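Local coordinates for aminotransferase class-III (Sphaerobacter thermophilus DSM 20745, PDB 6K8H), which belongs to the class-III aminotransferases, a family of the pyridoxal-phosphate-dependent aminotransferase superfamily, at residues Y71-H76 and M280-G285; P81-A86 and G328-R333. All coordinates share one frame; numbering follows the deposited sequence.

Interaction 1: residues Y71-H76 and M280-G285; sequences YTALIH and MGKIIG. With PLR ((5-hydroxy-4,6-dimethylpyridin-3-yl)methyl dihydrogen phosphate), chain D.
Lys282 runs past Ala73 and the carbonyl oxygen of Tyr71 on its way to the ligand (5-hydroxy-4,6-dimethylpyridin-3-yl)methyl dihydrogen phosphate. Its CB lies 3.7 Å from Ala73 CA, these being the two residues whose CA atoms lie nearest each other across the contact, and farther out Lys282 CE sits 3.1 Å from Tyr71 O. Lys282 CG stands anti to the carbonyl carbon (chi1 -66°); the chain is then extended until chi4, 83°, bends Lys282 NZ to ligand C4A, to which it is covalently bound at 1.9 Å. Tyr71 O accepts a hydrogen bond from within its own segment: the hydroxyl of Thr72 donates to it, OG1 to O 2.6 Å, from 20° off the carbonyl plane, while the same OG1 packs against Lys282 CD. In the large domain of this aminotransferase fold, the lysine follows strand 277-281 of the seven-stranded sheet, just before a short 3-10 turn, 283-285. Here Ile283 continues the contact: its CA-H points at Ala73 O (CA to O 3.3 Å), and its CG2 reaches both Thr72 O and the beta-branch of Ile75, 4.0 Å from Ile75 CB. No direct hydrogen bond joins the segments; instead a water donates to Ala73 O and, at 2.9 Å, to Ile283 O. Farther out, Arg261 hydrogen-bonds Thr72 O, and Phe418 and Cys420 pack on the Thr72 side chain. Phe318 of the second subunit lies on Ala73, and Thr317 of that subunit packs on Lys282 and hydrogen-bonds the ligand, which is also gripped by Thr128 OG1 and Gly127 N.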
loop_
_atom_site.group_PDB
_atom_site.type_symbol
_atom_site.label_atom_id
_atom_site.label_comp_id
_atom_site.label_asym_id
_atom_site.label_seq_id
_atom_site.Cartn_x
_atom_site.Cartn_y
_atom_site.Cartn_z
ATOM N N TYR B 71 -0.961 -15.799 -4.303
ATOM C CA TYR B 71 -0.393 -16.068 -2.986
ATOM C C TYR B 71 -1.466 -16.029 -1.897
ATOM O O TYR B 71 -1.318 -15.377 -0.865
ATOM C CB TYR B 71 0.781 -15.125 -2.704
ATOM C CG TYR B 71 1.996 -15.628 -3.471
ATOM C CD1 TYR B 71 2.201 -15.275 -4.801
ATOM C CD2 TYR B 71 2.867 -16.540 -2.897
ATOM C CE1 TYR B 71 3.285 -15.783 -5.522
ATOM C CE2 TYR B 71 3.954 -17.042 -3.597
ATOM C CZ TYR B 71 4.157 -16.669 -4.909
ATOM O OH TYR B 71 5.236 -17.181 -5.602
ATOM N N THR B 72 -2.546 -16.779 -2.141
ATOM C CA THR B 72 -3.687 -17.087 -1.260
ATOM C C THR B 72 -4.713 -15.960 -1.177
ATOM O O THR B 72 -5.680 -16.102 -0.406
ATOM C CB THR B 72 -3.292 -17.482 0.183
ATOM O OG1 THR B 72 -2.908 -16.326 0.944
ATOM C CG2 THR B 72 -2.163 -18.508 0.200
ATOM N N ALA B 73 -4.554 -14.861 -1.925
ATOM C CA ALA B 73 -5.496 -13.746 -1.821
ATOM C C ALA B 73 -6.865 -14.084 -2.409
ATOM O O ALA B 73 -7.892 -13.624 -1.901
ATOM C CB ALA B 73 -4.925 -12.499 -2.500
ATOM N N LEU B 74 -6.907 -14.818 -3.511
ATOM C CA LEU B 74 -8.163 -15.058 -4.224
ATOM C C LEU B 74 -8.711 -16.420 -3.810
ATOM O O LEU B 74 -8.650 -17.408 -4.542
ATOM C CB LEU B 74 -7.955 -14.938 -5.734
ATOM C CG LEU B 74 -8.109 -13.497 -6.238
ATOM C CD1 LEU B 74 -6.987 -12.584 -5.701
ATOM C CD2 LEU B 74 -8.150 -13.478 -7.749
ATOM N N ILE B 75 -9.294 -16.448 -2.613
ATOM C CA ILE B 75 -9.819 -17.698 -2.081
ATOM C C ILE B 75 -10.992 -18.205 -2.911
ATOM O O ILE B 75 -11.310 -19.395 -2.855
ATOM C CB ILE B 75 -10.181 -17.516 -0.593
ATOM C CG1 ILE B 75 -10.533 -18.870 0.060
ATOM C CG2 ILE B 75 -11.274 -16.465 -0.431
ATOM C CD1 ILE B 75 -10.190 -18.934 1.537
ATOM N N HIS B 76 -11.665 -17.337 -3.670
ATOM C CA HIS B 76 -12.752 -17.780 -4.539
ATOM C C HIS B 76 -12.313 -17.978 -5.984
ATOM O O HIS B 76 -13.165 -18.131 -6.863
ATOM C CB HIS B 76 -13.931 -16.808 -4.472
ATOM C CG HIS B 76 -14.540 -16.722 -3.109
ATOM N ND1 HIS B 76 -15.053 -17.822 -2.454
ATOM C CD2 HIS B 76 -14.682 -15.679 -2.261
ATOM C CE1 HIS B 76 -15.504 -17.455 -1.268
ATOM N NE2 HIS B 76 -15.282 -16.160 -1.123
ATOM N N MET B 280 -3.893 -7.902 8.606
ATOM C CA MET B 280 -4.650 -8.722 7.669
ATOM C C MET B 280 -4.539 -8.104 6.286
ATOM O O MET B 280 -4.156 -6.941 6.131
ATOM C CB MET B 280 -6.133 -8.816 8.074
ATOM C CG MET B 280 -6.366 -9.319 9.487
ATOM S SD MET B 280 -7.992 -8.862 10.136
ATOM C CE MET B 280 -7.624 -7.256 10.868
ATOM N N GLY B 281 -4.925 -8.880 5.287
ATOM C CA GLY B 281 -4.936 -8.436 3.905
ATOM C C GLY B 281 -5.403 -9.575 3.026
ATOM O O GLY B 281 -6.151 -10.436 3.495
ATOM N N LYS B 282 -4.973 -9.585 1.759
ATOM C CA LYS B 282 -5.253 -10.669 0.818
ATOM C C LYS B 282 -6.749 -11.002 0.716
ATOM O O LYS B 282 -7.498 -10.265 0.047
ATOM C CB LYS B 282 -4.397 -11.887 1.197
ATOM C CG LYS B 282 -2.883 -11.615 1.011
ATOM C CD LYS B 282 -2.013 -12.871 1.084
ATOM C CE LYS B 282 -0.634 -12.680 0.395
ATOM N NZ LYS B 282 0.402 -12.012 1.257
ATOM N N ILE B 283 -7.208 -12.080 1.345
ATOM C CA ILE B 283 -8.610 -12.523 1.073
ATOM C C ILE B 283 -9.631 -11.430 1.405
ATOM O O ILE B 283 -10.642 -11.356 0.713
ATOM C CB ILE B 283 -8.950 -13.830 1.818
ATOM C CG1 ILE B 283 -9.108 -13.602 3.322
ATOM C CG2 ILE B 283 -7.943 -14.923 1.499
ATOM C CD1 ILE B 283 -9.807 -14.723 4.034
ATOM N N ILE B 284 -9.325 -10.567 2.367
ATOM C CA ILE B 284 -10.361 -9.694 2.899
ATOM C C ILE B 284 -10.703 -8.602 1.898
ATOM O O ILE B 284 -11.590 -7.784 2.160
ATOM C CB ILE B 284 -9.955 -9.081 4.259
ATOM C CG1 ILE B 284 -8.690 -8.228 4.128
ATOM C CG2 ILE B 284 -9.743 -10.145 5.296
ATOM C CD1 ILE B 284 -8.531 -7.212 5.259
ATOM N N GLY B 285 -10.014 -8.564 0.756
ATOM C CA GLY B 285 -10.345 -7.577 -0.259
ATOM C C GLY B 285 -11.045 -8.096 -1.491
ATOM O O GLY B 285 -11.239 -7.316 -2.447
HETATM N N1 PLR D . 2.436 -10.649 5.786
HETATM C C2 PLR D . 2.363 -11.878 5.289
HETATM C C2A PLR D . 2.381 -13.043 6.224
HETATM C C3 PLR D . 2.250 -12.075 3.906
HETATM O O3 PLR D . 2.169 -13.336 3.438
HETATM C C4 PLR D . 2.225 -10.960 3.045
HETATM C C4A PLR D . 2.100 -11.153 1.599
HETATM C C5 PLR D . 2.294 -9.679 3.602
HETATM C C6 PLR D . 2.416 -9.582 4.961
HETATM C C5A PLR D . 2.298 -8.443 2.743
HETATM O O4P PLR D . 1.031 -8.146 2.080
HETATM P P PLR D . 1.040 -7.310 0.706
HETATM O O1P PLR D . 1.805 -6.063 1.009
HETATM O O2P PLR D . 1.732 -8.164 -0.294
HETATM O O3P PLR D . -0.389 -7.054 0.352
HETATM O O HOH W 1 -10.742 -12.815 -1.736
#

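Interaction 2: residues P81-A86 and G328-R333; sequences PDINEA and GLTAMR
Two helices, 81-91 and 322-334, pack side by side in nearly antiparallel fashion through Thr330, which faces the first turns of the other helix. The axes of the short segments approach to 9.0 Å with 153° between their directions, and Ile83 and Thr330 have the nearest CA atoms, 5.8 Å apart. Thr330 uses both branches. Its CG2, anti to the backbone N, is directed at the backbone of helix 81-91, 3.8 Å from Asp82 O, and also touches Asp82 CB and Ile83 CG1. The hydroxyl branch meets a methyl: OG1 lies 3.4 Å from Ala86 CB, and its hydrogen-bonding partner is Val326 O, one turn back in its own helix. Beside this pair, the extended Ile83 side chain (chi2 171°) carries CD1 to Ala331 CB at 4.0 Å, a purely apolar touch on the buried flank. Asp82 OD2 makes a salt bridge to Lys334, the last residue of helix 322-334, and Asp80 OD2 accepts from Ile83 N at the start of helix 81-91. The contact is plain, nearly antiparallel helix-helix packing, with Thr330 of helix 322-334 set against Asp82, Ile83 and Ala86 of helix 81-91.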
loop_
_atom_site.group_PDB
_atom_site.type_symbol
_atom_site.label_atom_id
_atom_site.label_comp_id
_atom_site.label_asym_id
_atom_site.label_seq_id
_atom_site.Cartn_x
_atom_site.Cartn_y
_atom_site.Cartn_z
ATOM N N PRO B 81 -18.235 -14.708 -9.967
ATOM C CA PRO B 81 -19.358 -13.889 -10.457
ATOM C C PRO B 81 -20.001 -13.022 -9.392
ATOM O O PRO B 81 -20.429 -11.907 -9.702
ATOM C CB PRO B 81 -20.356 -14.929 -10.999
ATOM C CG PRO B 81 -19.662 -16.231 -10.977
ATOM C CD PRO B 81 -18.545 -16.148 -9.992
ATOM N N ASP B 82 -20.138 -13.518 -8.157
ATOM C CA ASP B 82 -20.794 -12.725 -7.114
ATOM C C ASP B 82 -19.985 -11.479 -6.784
ATOM O O ASP B 82 -20.541 -10.374 -6.664
ATOM C CB ASP B 82 -20.998 -13.572 -5.860
ATOM C CG ASP B 82 -21.925 -14.754 -6.103
ATOM O OD1 ASP B 82 -22.766 -14.659 -7.018
ATOM O OD2 ASP B 82 -21.812 -15.769 -5.386
ATOM N N ILE B 83 -18.669 -11.637 -6.634
ATOM C CA ILE B 83 -17.803 -10.485 -6.396
ATOM C C ILE B 83 -17.887 -9.508 -7.566
ATOM O O ILE B 83 -18.029 -8.294 -7.374
ATOM C CB ILE B 83 -16.358 -10.960 -6.148
ATOM C CG1 ILE B 83 -16.292 -11.826 -4.888
ATOM C CG2 ILE B 83 -15.409 -9.785 -6.022
ATOM C CD1 ILE B 83 -14.946 -12.499 -4.708
ATOM N N ASN B 84 -17.823 -10.025 -8.801
ATOM C CA ASN B 84 -17.893 -9.154 -9.977
ATOM C C ASN B 84 -19.208 -8.383 -10.033
ATOM O O ASN B 84 -19.214 -7.184 -10.334
ATOM C CB ASN B 84 -17.683 -9.966 -11.260
ATOM C CG ASN B 84 -16.203 -10.220 -11.547
ATOM O OD1 ASN B 84 -15.334 -9.742 -10.815
ATOM N ND2 ASN B 84 -15.917 -10.975 -12.603
ATOM N N GLU B 85 -20.312 -9.061 -9.722
ATOM C CA GLU B 85 -21.643 -8.402 -9.729
ATOM C C GLU B 85 -21.680 -7.283 -8.681
ATOM O O GLU B 85 -22.169 -6.201 -9.008
ATOM C CB GLU B 85 -22.731 -9.433 -9.452
ATOM C CG GLU B 85 -23.105 -10.240 -10.677
ATOM C CD GLU B 85 -24.083 -11.366 -10.395
ATOM O OE1 GLU B 85 -24.926 -11.199 -9.487
ATOM O OE2 GLU B 85 -23.985 -12.407 -11.066
ATOM N N ALA B 86 -21.163 -7.535 -7.476
ATOM C CA ALA B 86 -21.148 -6.489 -6.450
ATOM C C ALA B 86 -20.292 -5.294 -6.876
ATOM O O ALA B 86 -20.684 -4.127 -6.700
ATOM C CB ALA B 86 -20.643 -7.065 -5.132
ATOM N N GLY B 328 -14.576 -7.135 -0.712
ATOM C CA GLY B 328 -14.226 -7.851 0.500
ATOM C C GLY B 328 -15.441 -8.334 1.268
ATOM O O GLY B 328 -15.460 -9.462 1.767
ATOM N N LEU B 329 -16.471 -7.490 1.385
ATOM C CA LEU B 329 -17.703 -7.915 2.048
ATOM C C LEU B 329 -18.299 -9.141 1.365
ATOM O O LEU B 329 -18.695 -10.106 2.032
ATOM C CB LEU B 329 -18.720 -6.767 2.073
ATOM C CG LEU B 329 -19.906 -7.071 3.002
ATOM C CD1 LEU B 329 -19.421 -7.182 4.446
ATOM C CD2 LEU B 329 -21.016 -6.039 2.880
ATOM N N THR B 330 -18.364 -9.125 0.032
ATOM C CA THR B 330 -18.908 -10.273 -0.699
ATOM C C THR B 330 -18.044 -11.514 -0.508
ATOM O O THR B 330 -18.553 -12.603 -0.195
ATOM C CB THR B 330 -19.040 -9.923 -2.183
ATOM O OG1 THR B 330 -19.753 -8.687 -2.307
ATOM C CG2 THR B 330 -19.780 -11.012 -2.952
ATOM N N ALA B 331 -16.722 -11.368 -0.679
ATOM C CA ALA B 331 -15.818 -12.511 -0.528
ATOM C C ALA B 331 -15.958 -13.147 0.847
ATOM O O ALA B 331 -16.059 -14.374 0.975
ATOM C CB ALA B 331 -14.370 -12.073 -0.760
ATOM N N MET B 332 -15.983 -12.320 1.893
ATOM C CA MET B 332 -16.066 -12.859 3.241
ATOM C C MET B 332 -17.439 -13.454 3.512
ATOM O O MET B 332 -17.539 -14.506 4.149
ATOM C CB MET B 332 -15.726 -11.773 4.260
ATOM C CG MET B 332 -14.297 -11.264 4.175
ATOM S SD MET B 332 -13.050 -12.574 4.256
ATOM C CE MET B 332 -13.197 -13.058 5.977
ATOM N N ARG B 333 -18.511 -12.809 3.031
ATOM C CA ARG B 333 -19.842 -13.359 3.264
ATOM C C ARG B 333 -20.000 -14.722 2.619
ATOM O O ARG B 333 -20.765 -15.553 3.121
ATOM C CB ARG B 333 -20.931 -12.420 2.743
ATOM C CG ARG B 333 -21.346 -11.357 3.762
ATOM C CD ARG B 333 -22.444 -10.442 3.211
ATOM N NE ARG B 333 -22.756 -9.398 4.186
ATOM C CZ ARG B 333 -23.513 -8.333 3.936
ATOM N NH1 ARG B 333 -24.039 -8.163 2.727
ATOM N NH2 ARG B 333 -23.737 -7.435 4.897
#

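In the fold
Interactions 1 and 2 are neighbours, their centres about 12 Å apart. Both are buried, but the centre of interaction 1 lies about 9 Å from the centre of the chain and that of interaction 2 about 21 Å from it. Interaction 1, in the ligand pocket at the subunit interface, joins loop and turn backbones through carbonyl contacts, a bridging water and a covalently modified lysine. Interaction 2 joins regular helices by side-chain packing, with a salt bridge alongside. The two also touch directly: His76 NE2 and Ala331 O, 2.9 Å apart, make a probable hydrogen bond, and Ile283 CD1 packs against Met332 SD. Helix 322-334 thus meets both helix 81-91 and the turn after the ligand-bearing lysine.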